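Local coordinates for uncharacterized conserved protein (Sinorhizobium meliloti, PDB 4EZB) that is of unknown function but probably acts as an oxidoreductase with a Rossmann-type domain joined to a helical C-terminal domain, at residues I30-A35 / L51-L56; R166-A171 / L181-E186; V205-I210 / E282-A287; S215-G220 / F305-A310. All blocks are in the same frame, centred on the assembly; numbering follows the deposited sequence.

In the fold
Contacts 1 and 2 belong to the mixed sheet and its helices, whereas contacts 3 and 4 lie in the helical part of the chain, across its centre from them. Contact 1 is tied by two hydrogen bonds that hold a glycine-rich turn beside a strand end, with some apolar packing. Contact 2, about 23 Å from it between centres, is apolar packing of a helix on the edge strand within this chain. Contact 3 is wholly buried; contact 4, farthest from the chain's centre, is only partly so. Both use helix 190-218, and they meet where Leu309 packs on Ile210 and Ala287. Carboxylates join in each, with polar partners outside the paired segments.

Contact 1. Residues I30-A35 / L51-L56; sequences IGFGEA and LAAYDL
Asp55 reaches across from the end of strand 50-54 to hold the turn that follows strand 26-30. Its CB lies 4.1 Å from Phe32 CB, a loose apolar approach at the base of the side chain. With CG anti to the backbone N (chi1 -163°), the carboxylate swings toward that turn. OD1 accepts the backbone N-H of Phe32, the N lying 2.7 Å from OD1; the bond is bent, 146° at the hydrogen, and meets the oxygen on its anti side, tilted somewhat from the carboxylate plane. OD1 also lies 3.4 Å from Phe32 CB. OD2, at the other branch, forms a salt bridge with Arg57.

One residue back, the parallel bridge between Ile30 and Tyr54 closes with Gly31 N giving a straighter bond to Tyr54 O at 2.9 Å. At the edge of the Tyr54 ring, CD2 lies 4.4 Å from Ile30 CG2, while the Phe32 ring meets Ala53 obliquely, its CD1 3.7 Å from Ala53 CB. Strand 26-30, helix 34-44 and strand 50-54 make a beta-alpha-beta unit, and Gly31 and Gly33 are consistent with the glycine-rich turn of Rossmann folds, which in relatives commonly faces a dinucleotide; the helix starts just after Gly33.

A leucine in place of Asp55 would probably leave the N-H of Phe32 without its side-chain acceptor and Arg57 without its charge partner. As it stands, successive N-H groups of the turn are gripped by one main-chain and one side-chain acceptor, which probably fixes its course from strand to helix.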
loop_
_atom_site.group_PDB
_atom_site.type_symbol
_atom_site.label_atom_id
_atom_site.label_comp_id
_atom_site.label_asym_id
_atom_site.label_seq_id
_atom_site.Cartn_x
_atom_site.Cartn_y
_atom_site.Cartn_z
ATOM N N ILE A 30 33.182 -11.597 14.403
ATOM C CA ILE A 30 33.108 -10.807 15.621
ATOM C C ILE A 30 31.689 -10.932 16.117
ATOM O O ILE A 30 30.750 -10.505 15.451
ATOM C CB ILE A 30 33.539 -9.339 15.468
ATOM C CG1 ILE A 30 35.022 -9.285 15.106
ATOM C CG2 ILE A 30 33.293 -8.610 16.803
ATOM C CD1 ILE A 30 35.575 -7.912 14.784
ATOM N N GLY A 31 31.557 -11.554 17.282
ATOM C CA GLY A 31 30.278 -12.027 17.777
ATOM C C GLY A 31 30.252 -13.510 17.477
ATOM O O GLY A 31 30.531 -13.920 16.351
ATOM N N PHE A 32 29.970 -14.315 18.497
ATOM C CA PHE A 32 29.757 -15.738 18.313
ATOM C C PHE A 32 28.430 -16.195 18.926
ATOM O O PHE A 32 28.387 -17.102 19.758
ATOM C CB PHE A 32 30.940 -16.562 18.831
ATOM C CG PHE A 32 31.083 -17.893 18.141
ATOM C CD1 PHE A 32 31.056 -17.976 16.748
ATOM C CD2 PHE A 32 31.244 -19.067 18.875
ATOM C CE1 PHE A 32 31.186 -19.195 16.099
ATOM C CE2 PHE A 32 31.374 -20.292 18.230
ATOM C CZ PHE A 32 31.338 -20.355 16.840
ATOM N N GLY A 33 27.356 -15.536 18.510
ATOM C CA GLY A 33 26.003 -15.903 18.915
ATOM C C GLY A 33 25.443 -16.964 17.988
ATOM O O GLY A 33 26.198 -17.618 17.254
ATOM N N GLU A 34 24.120 -17.116 18.005
ATOM C CA GLU A 34 23.432 -18.129 17.194
ATOM C C GLU A 34 23.711 -17.992 15.688
ATOM O O GLU A 34 24.182 -18.946 15.048
ATOM C CB GLU A 34 21.927 -18.083 17.450
ATOM C CG GLU A 34 21.528 -18.468 18.862
ATOM C CD GLU A 34 20.026 -18.582 19.027
ATOM O OE1 GLU A 34 19.276 -17.933 18.258
ATOM O OE2 GLU A 34 19.597 -19.325 19.935
ATOM N N ALA A 35 23.427 -16.807 15.139
ATOM C CA ALA A 35 23.628 -16.527 13.710
ATOM C C ALA A 35 25.053 -16.831 13.250
ATOM O O ALA A 35 25.232 -17.521 12.239
ATOM C CB ALA A 35 23.240 -15.090 13.365
ATOM N N LEU A 51 38.513 -20.953 10.188
ATOM C CA LEU A 51 37.577 -20.120 10.924
ATOM C C LEU A 51 38.182 -19.669 12.245
ATOM O O LEU A 51 39.026 -20.359 12.809
ATOM C CB LEU A 51 36.257 -20.872 11.155
ATOM C CG LEU A 51 35.453 -21.333 9.919
ATOM C CD1 LEU A 51 34.186 -22.092 10.286
ATOM C CD2 LEU A 51 35.087 -20.153 9.021
ATOM N N ALA A 52 37.762 -18.496 12.716
ATOM C CA ALA A 52 38.086 -17.979 14.060
ATOM C C ALA A 52 36.924 -17.120 14.522
ATOM O O ALA A 52 36.073 -16.736 13.713
ATOM C CB ALA A 52 39.379 -17.173 14.061
ATOM N N ALA A 53 36.861 -16.840 15.819
ATOM C CA ALA A 53 35.832 -15.949 16.330
ATOM C C ALA A 53 36.314 -15.170 17.552
ATOM O O ALA A 53 36.891 -15.754 18.483
ATOM C CB ALA A 53 34.570 -16.718 16.656
ATOM N N TYR A 54 36.109 -13.850 17.537
ATOM C CA TYR A 54 36.260 -13.070 18.757
ATOM C C TYR A 54 34.884 -12.825 19.388
ATOM O O TYR A 54 33.916 -12.446 18.702
ATOM C CB TYR A 54 37.043 -11.763 18.580
ATOM C CG TYR A 54 36.995 -10.914 19.842
ATOM C CD1 TYR A 54 37.783 -11.227 20.960
ATOM C CD2 TYR A 54 36.112 -9.837 19.945
ATOM C CE1 TYR A 54 37.708 -10.467 22.124
ATOM C CE2 TYR A 54 36.030 -9.079 21.103
ATOM C CZ TYR A 54 36.827 -9.394 22.178
ATOM O OH TYR A 54 36.728 -8.622 23.305
ATOM N N ASP A 55 34.808 -13.084 20.690
ATOM C CA ASP A 55 33.612 -12.825 21.478
ATOM C C ASP A 55 34.092 -12.396 22.869
ATOM O O ASP A 55 35.097 -12.905 23.367
ATOM C CB ASP A 55 32.742 -14.085 21.544
ATOM C CG ASP A 55 31.315 -13.806 21.972
ATOM O OD1 ASP A 55 30.409 -14.092 21.166
ATOM O OD2 ASP A 55 31.077 -13.339 23.109
ATOM N N LEU A 56 33.396 -11.429 23.466
ATOM C CA LEU A 56 33.728 -10.953 24.814
ATOM C C LEU A 56 33.550 -12.068 25.837
ATOM O O LEU A 56 34.260 -12.107 26.844
ATOM C CB LEU A 56 32.847 -9.759 25.202
ATOM C CG LEU A 56 33.007 -8.414 24.480
ATOM C CD1 LEU A 56 31.726 -7.586 24.601
ATOM C CD2 LEU A 56 34.220 -7.626 24.976
#

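Contact 2. Residues R166-A171 / L181-E186; sequences RAVEVA and LEAVGE
Leu181 lays its CD2 methyl against the backbone of Ala171, 3.7 Å from Ala171 CA, while Leu181 CB meets Ala171 CB at 3.9 Å. The CG branch sits beside the backbone N (chi1 -85°), which carries CD2 against the helix and within 4.3 Å of Val170 CG2; the same leucine also packs on Val162 of the neighbouring strand. Two residues on, Ala183 points its methyl into the helix: its CB is 3.8 Å from Val168 CG2 and 4.0 Å from Ala167 CB, touching two successive helical residues.

Strand 159-163, helix 167-175 and strand 180-185 form a beta-alpha-beta unit, the two strands side by side and parallel and the helix returning over them. The short axes of 167-171 and 181-185 run at 174° to each other, almost antiparallel, with a closest approach of 7.3 Å, which the small alanine side chains probably allow. Near the start of the helix Ala167 CB also comes close to the carbonyl O of Gly185.

On the far side of the helix, Arg166 at the N-cap position grips Glu169 side-on: NE bonds OE1 and NH2 bonds OE2 at 2.7 Å, both carboxylate oxygens lying near the guanidinium plane. NH1 of this arginine turns to Ser141 OG and Glu114 O. Val184, on the side of the strand away from the helix, packs on Arg224 of the second subunit.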
loop_
_atom_site.group_PDB
_atom_site.type_symbol
_atom_site.label_atom_id
_atom_site.label_comp_id
_atom_site.label_asym_id
_atom_site.label_seq_id
_atom_site.Cartn_x
_atom_site.Cartn_y
_atom_site.Cartn_z
ATOM N N ARG A 166 34.619 -3.457 -2.908
ATOM C CA ARG A 166 34.997 -4.878 -3.006
ATOM C C ARG A 166 33.868 -5.901 -2.832
ATOM O O ARG A 166 34.120 -7.098 -2.683
ATOM C CB ARG A 166 36.181 -5.173 -2.076
ATOM C CG ARG A 166 37.399 -4.316 -2.438
ATOM C CD ARG A 166 38.542 -4.446 -1.441
ATOM N NE ARG A 166 39.189 -5.748 -1.527
ATOM C CZ ARG A 166 40.151 -6.180 -0.708
ATOM N NH1 ARG A 166 40.615 -5.408 0.281
ATOM N NH2 ARG A 166 40.636 -7.402 -0.874
ATOM N N ALA A 167 32.629 -5.439 -2.899
ATOM C CA ALA A 167 31.465 -6.328 -2.777
ATOM C C ALA A 167 31.451 -7.470 -3.801
ATOM O O ALA A 167 31.168 -8.612 -3.446
ATOM C CB ALA A 167 30.168 -5.528 -2.873
ATOM N N VAL A 168 31.745 -7.172 -5.065
ATOM C CA VAL A 168 31.749 -8.227 -6.102
ATOM C C VAL A 168 32.807 -9.243 -5.701
ATOM O O VAL A 168 32.523 -10.434 -5.614
ATOM C CB VAL A 168 32.015 -7.654 -7.510
ATOM C CG1 VAL A 168 32.418 -8.740 -8.497
ATOM C CG2 VAL A 168 30.795 -6.876 -7.982
ATOM N N GLU A 169 34.009 -8.737 -5.404
ATOM C CA GLU A 169 35.127 -9.546 -4.964
ATOM C C GLU A 169 34.839 -10.438 -3.759
ATOM O O GLU A 169 35.161 -11.623 -3.805
ATOM C CB GLU A 169 36.367 -8.674 -4.726
ATOM C CG GLU A 169 37.511 -9.427 -4.080
ATOM C CD GLU A 169 38.550 -8.510 -3.491
ATOM O OE1 GLU A 169 38.605 -7.305 -3.853
ATOM O OE2 GLU A 169 39.317 -9.004 -2.649
ATOM N N VAL A 170 34.242 -9.896 -2.686
ATOM C CA VAL A 170 33.933 -10.738 -1.525
ATOM C C VAL A 170 32.797 -11.715 -1.791
ATOM O O VAL A 170 32.872 -12.850 -1.367
ATOM C CB VAL A 170 33.724 -9.976 -0.172
ATOM C CG1 VAL A 170 34.844 -9.001 0.068
ATOM C CG2 VAL A 170 32.374 -9.269 -0.073
ATOM N N ALA A 171 31.751 -11.280 -2.487
ATOM C CA ALA A 171 30.679 -12.188 -2.883
ATOM C C ALA A 171 31.298 -13.399 -3.596
ATOM O O ALA A 171 31.107 -14.528 -3.167
ATOM C CB ALA A 171 29.668 -11.482 -3.786
ATOM N N LEU A 181 25.971 -14.928 -1.231
ATOM C CA LEU A 181 26.031 -13.473 -1.293
ATOM C C LEU A 181 25.703 -12.942 -2.673
ATOM O O LEU A 181 26.123 -13.519 -3.675
ATOM C CB LEU A 181 27.443 -13.015 -0.952
ATOM C CG LEU A 181 27.879 -12.827 0.486
ATOM C CD1 LEU A 181 28.040 -14.144 1.250
ATOM C CD2 LEU A 181 29.196 -12.054 0.463
ATOM N N GLU A 182 24.962 -11.842 -2.742
ATOM C CA GLU A 182 24.940 -11.065 -3.987
ATOM C C GLU A 182 25.343 -9.599 -3.847
ATOM O O GLU A 182 24.907 -8.897 -2.947
ATOM C CB GLU A 182 23.649 -11.232 -4.786
ATOM C CG GLU A 182 22.370 -11.164 -3.997
ATOM C CD GLU A 182 21.163 -11.298 -4.902
ATOM O OE1 GLU A 182 21.020 -10.468 -5.831
ATOM O OE2 GLU A 182 20.367 -12.239 -4.689
ATOM N N ALA A 183 26.227 -9.176 -4.730
ATOM C CA ALA A 183 26.671 -7.795 -4.759
ATOM C C ALA A 183 25.582 -6.969 -5.419
ATOM O O ALA A 183 25.126 -7.287 -6.507
ATOM C CB ALA A 183 27.988 -7.663 -5.514
ATOM N N VAL A 184 25.126 -5.919 -4.743
ATOM C CA VAL A 184 23.991 -5.162 -5.258
ATOM C C VAL A 184 24.366 -3.737 -5.650
ATOM O O VAL A 184 23.533 -2.994 -6.193
ATOM C CB VAL A 184 22.800 -5.187 -4.288
ATOM C CG1 VAL A 184 22.330 -6.615 -4.089
ATOM C CG2 VAL A 184 23.199 -4.585 -2.940
ATOM N N GLY A 185 25.623 -3.368 -5.402
ATOM C CA GLY A 185 26.105 -2.030 -5.730
ATOM C C GLY A 185 27.512 -1.792 -5.231
ATOM O O GLY A 185 28.035 -2.569 -4.434
ATOM N N GLU A 186 28.123 -0.716 -5.709
ATOM C CA GLU A 186 29.487 -0.388 -5.356
ATOM C C GLU A 186 29.520 0.598 -4.199
ATOM O O GLU A 186 30.578 0.908 -3.645
ATOM C CB GLU A 186 30.233 0.158 -6.574
ATOM C CG GLU A 186 30.361 -0.863 -7.694
ATOM C CD GLU A 186 30.957 -0.277 -8.967
ATOM O OE1 GLU A 186 31.758 0.689 -8.880
ATOM O OE2 GLU A 186 30.628 -0.788 -10.064
#

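Contact 3. Residues V205-I210 / E282-A287; sequences VEALLI and ETIAAA
Thr283, first of the touching residues along helix 275-291, presses its methyl into the surface of helix 190-218. With CG2 anti to the backbone N and OG1 beside it (chi1 -60°), the hydroxyl turns back to Ala279 O of its own helix and the methyl is left to do the packing. CG2 meets Ile210 CG2 at 3.5 Å, the two side chains sliding past each other in opposite directions, and also lies 3.7 Å from Ala207 O; Thr283 CB rests 4.1 Å from Ala207 CB.

Ile284 comes next, and its chain crosses that of Glu206 at about a right angle. CD1 approaches Glu206 OE1 to 3.6 Å, while Ile284 CG1 and CG2 both lie 3.9 Å from Glu206 OE2. Ile284 CG1 also lies 4.2 Å from Ile210 CD1. One turn after Thr283, Ala287 offers a methyl 3.7 Å from Ile210 CD1; Ile210 is thus covered by Thr283, Ile284 and Ala287 together.

The short axes pass 9.1 Å apart at a crossing angle of 58°, a close helix-helix packing in the helical domain, and Ala207 and Thr283 also touch the second subunit.

Glu206 stretches out between the helices, OE1 in a salt bridge with Arg256 and OE2 bonded to Thr249 OG1. An alanine here would probably strand the charge of Arg256, leave Thr249 without its carboxylate and open a gap beside the tip of Ile284. Chemically the contact is an apolar seam with one buried carboxylate, whose charge is probably balanced by Arg256 on helix 238-268.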
loop_
_atom_site.group_PDB
_atom_site.type_symbol
_atom_site.label_atom_id
_atom_site.label_comp_id
_atom_site.label_asym_id
_atom_site.label_seq_id
_atom_site.Cartn_x
_atom_site.Cartn_y
_atom_site.Cartn_z
ATOM N N VAL A 205 1.652 -3.077 1.735
ATOM C CA VAL A 205 0.516 -3.844 1.280
ATOM C C VAL A 205 -0.289 -4.518 2.392
ATOM O O VAL A 205 -1.525 -4.590 2.331
ATOM C CB VAL A 205 0.941 -4.933 0.271
ATOM C CG1 VAL A 205 -0.158 -5.965 0.120
ATOM C CG2 VAL A 205 1.221 -4.300 -1.083
ATOM N N GLU A 206 0.425 -5.072 3.369
ATOM C CA GLU A 206 -0.194 -5.715 4.508
ATOM C C GLU A 206 -1.022 -4.697 5.302
ATOM O O GLU A 206 -2.152 -4.974 5.704
ATOM C CB GLU A 206 0.923 -6.303 5.372
ATOM C CG GLU A 206 0.546 -6.832 6.749
ATOM C CD GLU A 206 1.788 -7.211 7.585
ATOM O OE1 GLU A 206 2.927 -7.064 7.095
ATOM O OE2 GLU A 206 1.645 -7.645 8.755
ATOM N N ALA A 207 -0.435 -3.534 5.540
ATOM C CA ALA A 207 -1.100 -2.415 6.211
ATOM C C ALA A 207 -2.332 -1.924 5.423
ATOM O O ALA A 207 -3.379 -1.649 6.020
ATOM C CB ALA A 207 -0.112 -1.264 6.380
ATOM N N LEU A 208 -2.206 -1.806 4.094
ATOM C CA LEU A 208 -3.353 -1.377 3.259
ATOM C C LEU A 208 -4.505 -2.364 3.356
ATOM O O LEU A 208 -5.660 -1.972 3.483
ATOM C CB LEU A 208 -2.989 -1.194 1.774
ATOM C CG LEU A 208 -2.067 -0.059 1.353
ATOM C CD1 LEU A 208 -1.574 -0.299 -0.091
ATOM C CD2 LEU A 208 -2.804 1.276 1.506
ATOM N N LEU A 209 -4.192 -3.651 3.299
ATOM C CA LEU A 209 -5.249 -4.664 3.501
ATOM C C LEU A 209 -5.889 -4.521 4.873
ATOM O O LEU A 209 -7.109 -4.652 5.018
ATOM C CB LEU A 209 -4.714 -6.078 3.301
ATOM C CG LEU A 209 -4.386 -6.409 1.830
ATOM C CD1 LEU A 209 -3.374 -7.539 1.755
ATOM C CD2 LEU A 209 -5.615 -6.785 1.007
ATOM N N ILE A 210 -5.088 -4.222 5.889
ATOM C CA ILE A 210 -5.669 -4.108 7.228
ATOM C C ILE A 210 -6.651 -2.931 7.237
ATOM O O ILE A 210 -7.795 -3.068 7.709
ATOM C CB ILE A 210 -4.584 -3.919 8.317
ATOM C CG1 ILE A 210 -3.754 -5.200 8.513
ATOM C CG2 ILE A 210 -5.184 -3.398 9.633
ATOM C CD1 ILE A 210 -2.474 -4.973 9.333
ATOM N N GLU A 282 2.542 1.866 12.368
ATOM C CA GLU A 282 1.420 2.093 13.275
ATOM C C GLU A 282 0.298 1.054 13.065
ATOM O O GLU A 282 -0.215 0.468 14.023
ATOM C CB GLU A 282 0.856 3.505 13.091
ATOM C CG GLU A 282 -0.608 3.602 13.526
ATOM C CD GLU A 282 -1.105 5.012 13.784
ATOM O OE1 GLU A 282 -2.317 5.152 14.091
ATOM O OE2 GLU A 282 -0.300 5.968 13.691
ATOM N N THR A 283 -0.068 0.830 11.803
ATOM C CA THR A 283 -1.211 -0.013 11.463
ATOM C C THR A 283 -0.982 -1.453 11.858
ATOM O O THR A 283 -1.852 -2.077 12.479
ATOM C CB THR A 283 -1.544 0.053 9.961
ATOM O OG1 THR A 283 -1.852 1.413 9.612
ATOM C CG2 THR A 283 -2.760 -0.851 9.619
ATOM N N ILE A 284 0.177 -1.981 11.477
ATOM C CA ILE A 284 0.539 -3.368 11.790
ATOM C C ILE A 284 0.611 -3.599 13.323
ATOM O O ILE A 284 0.126 -4.618 13.830
ATOM C CB ILE A 284 1.845 -3.757 11.062
ATOM C CG1 ILE A 284 1.596 -3.854 9.557
ATOM C CG2 ILE A 284 2.410 -5.072 11.588
ATOM C CD1 ILE A 284 2.873 -3.852 8.736
ATOM N N ALA A 285 1.161 -2.627 14.050
ATOM C CA ALA A 285 1.224 -2.690 15.529
ATOM C C ALA A 285 -0.157 -2.627 16.156
ATOM O O ALA A 285 -0.458 -3.402 17.065
ATOM C CB ALA A 285 2.085 -1.569 16.087
ATOM N N ALA A 286 -0.982 -1.686 15.692
ATOM C CA ALA A 286 -2.353 -1.572 16.168
ATOM C C ALA A 286 -3.113 -2.863 15.922
ATOM O O ALA A 286 -3.848 -3.308 16.793
ATOM C CB ALA A 286 -3.062 -0.410 15.491
ATOM N N ALA A 287 -2.912 -3.465 14.745
ATOM C CA ALA A 287 -3.641 -4.669 14.337
ATOM C C ALA A 287 -3.169 -5.914 15.085
ATOM O O ALA A 287 -3.995 -6.754 15.489
ATOM C CB ALA A 287 -3.546 -4.885 12.833
#

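Contact 4. Residues S215-G220 / F305-A310; sequences SAERAG and FVPVLA
Glu217 points from its helix toward segment 305-310 and crosses Val306 obliquely, with Glu217 CB 3.4 Å from Val306 CG1. Its CG, anti to the backbone N, sits just as close to Ala310, 3.4 Å from that residue's CB, and the chain then bends (chi2 73°). This turn brings the carboxylate alongside Pro307, where OE2 lies 3.7 Å from the ring's CG, while OE1 is bonded to Thr222 OG1 just beyond the segment. The aliphatic part of the glutamate thus does most of the packing.

Arg218 lies along Ala310, its CG 4.0 Å from Ala310 CB. Ala310 O lies at the edge of the guanidinium, near its plane, 3.5 Å from NH1, a loose polar approach; NE instead bonds Phe270 O of the second subunit.

Pro307 interrupts the hydrogen bonding of its own helix, which is kinked there. Helix 190-218 ends close by in a Schellman motif, with Gly220 at positive phi. The end of one helix packed against a kinked neighbour, next to a second subunit, is consistent with a helical C-terminal domain like that of 6-phosphogluconate dehydrogenase relatives.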
loop_
_atom_site.group_PDB
_atom_site.type_symbol
_atom_site.label_atom_id
_atom_site.label_comp_id
_atom_site.label_asym_id
_atom_site.label_seq_id
_atom_site.Cartn_x
_atom_site.Cartn_y
_atom_site.Cartn_z
ATOM N N SER A 215 -12.286 -1.757 7.437
ATOM C CA SER A 215 -13.210 -0.694 7.067
ATOM C C SER A 215 -14.398 -1.307 6.369
ATOM O O SER A 215 -15.559 -1.129 6.783
ATOM C CB SER A 215 -12.525 0.242 6.070
ATOM O OG SER A 215 -11.768 1.216 6.745
ATOM N N ALA A 216 -14.078 -2.020 5.292
ATOM C CA ALA A 216 -15.044 -2.744 4.509
ATOM C C ALA A 216 -15.935 -3.589 5.387
ATOM O O ALA A 216 -17.166 -3.683 5.162
ATOM C CB ALA A 216 -14.335 -3.618 3.492
ATOM N N GLU A 217 -15.317 -4.236 6.366
ATOM C CA GLU A 217 -16.044 -5.146 7.245
ATOM C C GLU A 217 -17.015 -4.406 8.151
ATOM O O GLU A 217 -18.118 -4.870 8.384
ATOM C CB GLU A 217 -15.073 -5.969 8.089
ATOM C CG GLU A 217 -15.759 -6.976 9.002
ATOM C CD GLU A 217 -16.330 -8.183 8.269
ATOM O OE1 GLU A 217 -16.047 -8.386 7.066
ATOM O OE2 GLU A 217 -17.067 -8.945 8.911
ATOM N N ARG A 218 -16.599 -3.251 8.661
ATOM C CA ARG A 218 -17.487 -2.410 9.444
ATOM C C ARG A 218 -18.610 -1.901 8.565
ATOM O O ARG A 218 -19.720 -1.666 9.054
ATOM C CB ARG A 218 -16.742 -1.222 10.062
ATOM C CG ARG A 218 -15.851 -1.592 11.241
ATOM C CD ARG A 218 -15.445 -0.374 12.064
ATOM N NE ARG A 218 -16.593 0.247 12.728
ATOM C CZ ARG A 218 -17.318 -0.325 13.696
ATOM N NH1 ARG A 218 -17.020 -1.544 14.142
ATOM N NH2 ARG A 218 -18.350 0.327 14.231
ATOM N N ALA A 219 -18.325 -1.728 7.270
ATOM C CA ALA A 219 -19.356 -1.321 6.336
ATOM C C ALA A 219 -20.151 -2.506 5.718
ATOM O O ALA A 219 -21.042 -2.288 4.908
ATOM C CB ALA A 219 -18.753 -0.441 5.248
ATOM N N GLY A 220 -19.816 -3.744 6.080
ATOM C CA GLY A 220 -20.459 -4.933 5.494
ATOM C C GLY A 220 -20.262 -5.216 4.003
ATOM O O GLY A 220 -21.120 -5.827 3.387
ATOM N N PHE A 305 -9.678 -13.233 10.670
ATOM C CA PHE A 305 -9.058 -12.021 11.262
ATOM C C PHE A 305 -9.882 -10.724 11.136
ATOM O O PHE A 305 -9.908 -9.874 12.057
ATOM C CB PHE A 305 -7.656 -11.753 10.669
ATOM C CG PHE A 305 -6.713 -12.929 10.731
ATOM C CD1 PHE A 305 -6.275 -13.436 11.947
ATOM C CD2 PHE A 305 -6.239 -13.512 9.562
ATOM C CE1 PHE A 305 -5.401 -14.518 11.993
ATOM C CE2 PHE A 305 -5.376 -14.595 9.597
ATOM C CZ PHE A 305 -4.958 -15.103 10.815
ATOM N N VAL A 306 -10.501 -10.554 9.969
ATOM C CA VAL A 306 -11.098 -9.279 9.606
ATOM C C VAL A 306 -12.220 -8.884 10.569
ATOM O O VAL A 306 -12.249 -7.736 11.032
ATOM C CB VAL A 306 -11.483 -9.216 8.097
ATOM C CG1 VAL A 306 -12.304 -7.975 7.785
ATOM C CG2 VAL A 306 -10.229 -9.179 7.242
ATOM N N PRO A 307 -13.124 -9.828 10.922
ATOM C CA PRO A 307 -14.181 -9.421 11.878
ATOM C C PRO A 307 -13.615 -9.023 13.233
ATOM O O PRO A 307 -14.154 -8.137 13.914
ATOM C CB PRO A 307 -15.068 -10.661 11.981
ATOM C CG PRO A 307 -14.875 -11.337 10.663
ATOM C CD PRO A 307 -13.430 -11.122 10.294
ATOM N N VAL A 308 -12.505 -9.648 13.598
ATOM C CA VAL A 308 -11.872 -9.318 14.851
ATOM C C VAL A 308 -11.280 -7.908 14.786
ATOM O O VAL A 308 -11.566 -7.093 15.670
ATOM C CB VAL A 308 -10.872 -10.392 15.315
ATOM C CG1 VAL A 308 -10.010 -9.858 16.452
ATOM C CG2 VAL A 308 -11.629 -11.636 15.760
ATOM N N LEU A 309 -10.493 -7.627 13.742
ATOM C CA LEU A 309 -9.938 -6.294 13.491
ATOM C C LEU A 309 -11.017 -5.224 13.361
ATOM O O LEU A 309 -10.883 -4.131 13.928
ATOM C CB LEU A 309 -9.141 -6.281 12.186
ATOM C CG LEU A 309 -7.748 -6.881 12.161
ATOM C CD1 LEU A 309 -7.196 -6.784 10.744
ATOM C CD2 LEU A 309 -6.852 -6.155 13.164
ATOM N N ALA A 310 -12.058 -5.520 12.577
ATOM C CA ALA A 310 -13.188 -4.599 12.410
ATOM C C ALA A 310 -13.700 -4.128 13.787
ATOM O O ALA A 310 -13.777 -2.924 14.056
ATOM C CB ALA A 310 -14.307 -5.253 11.612
#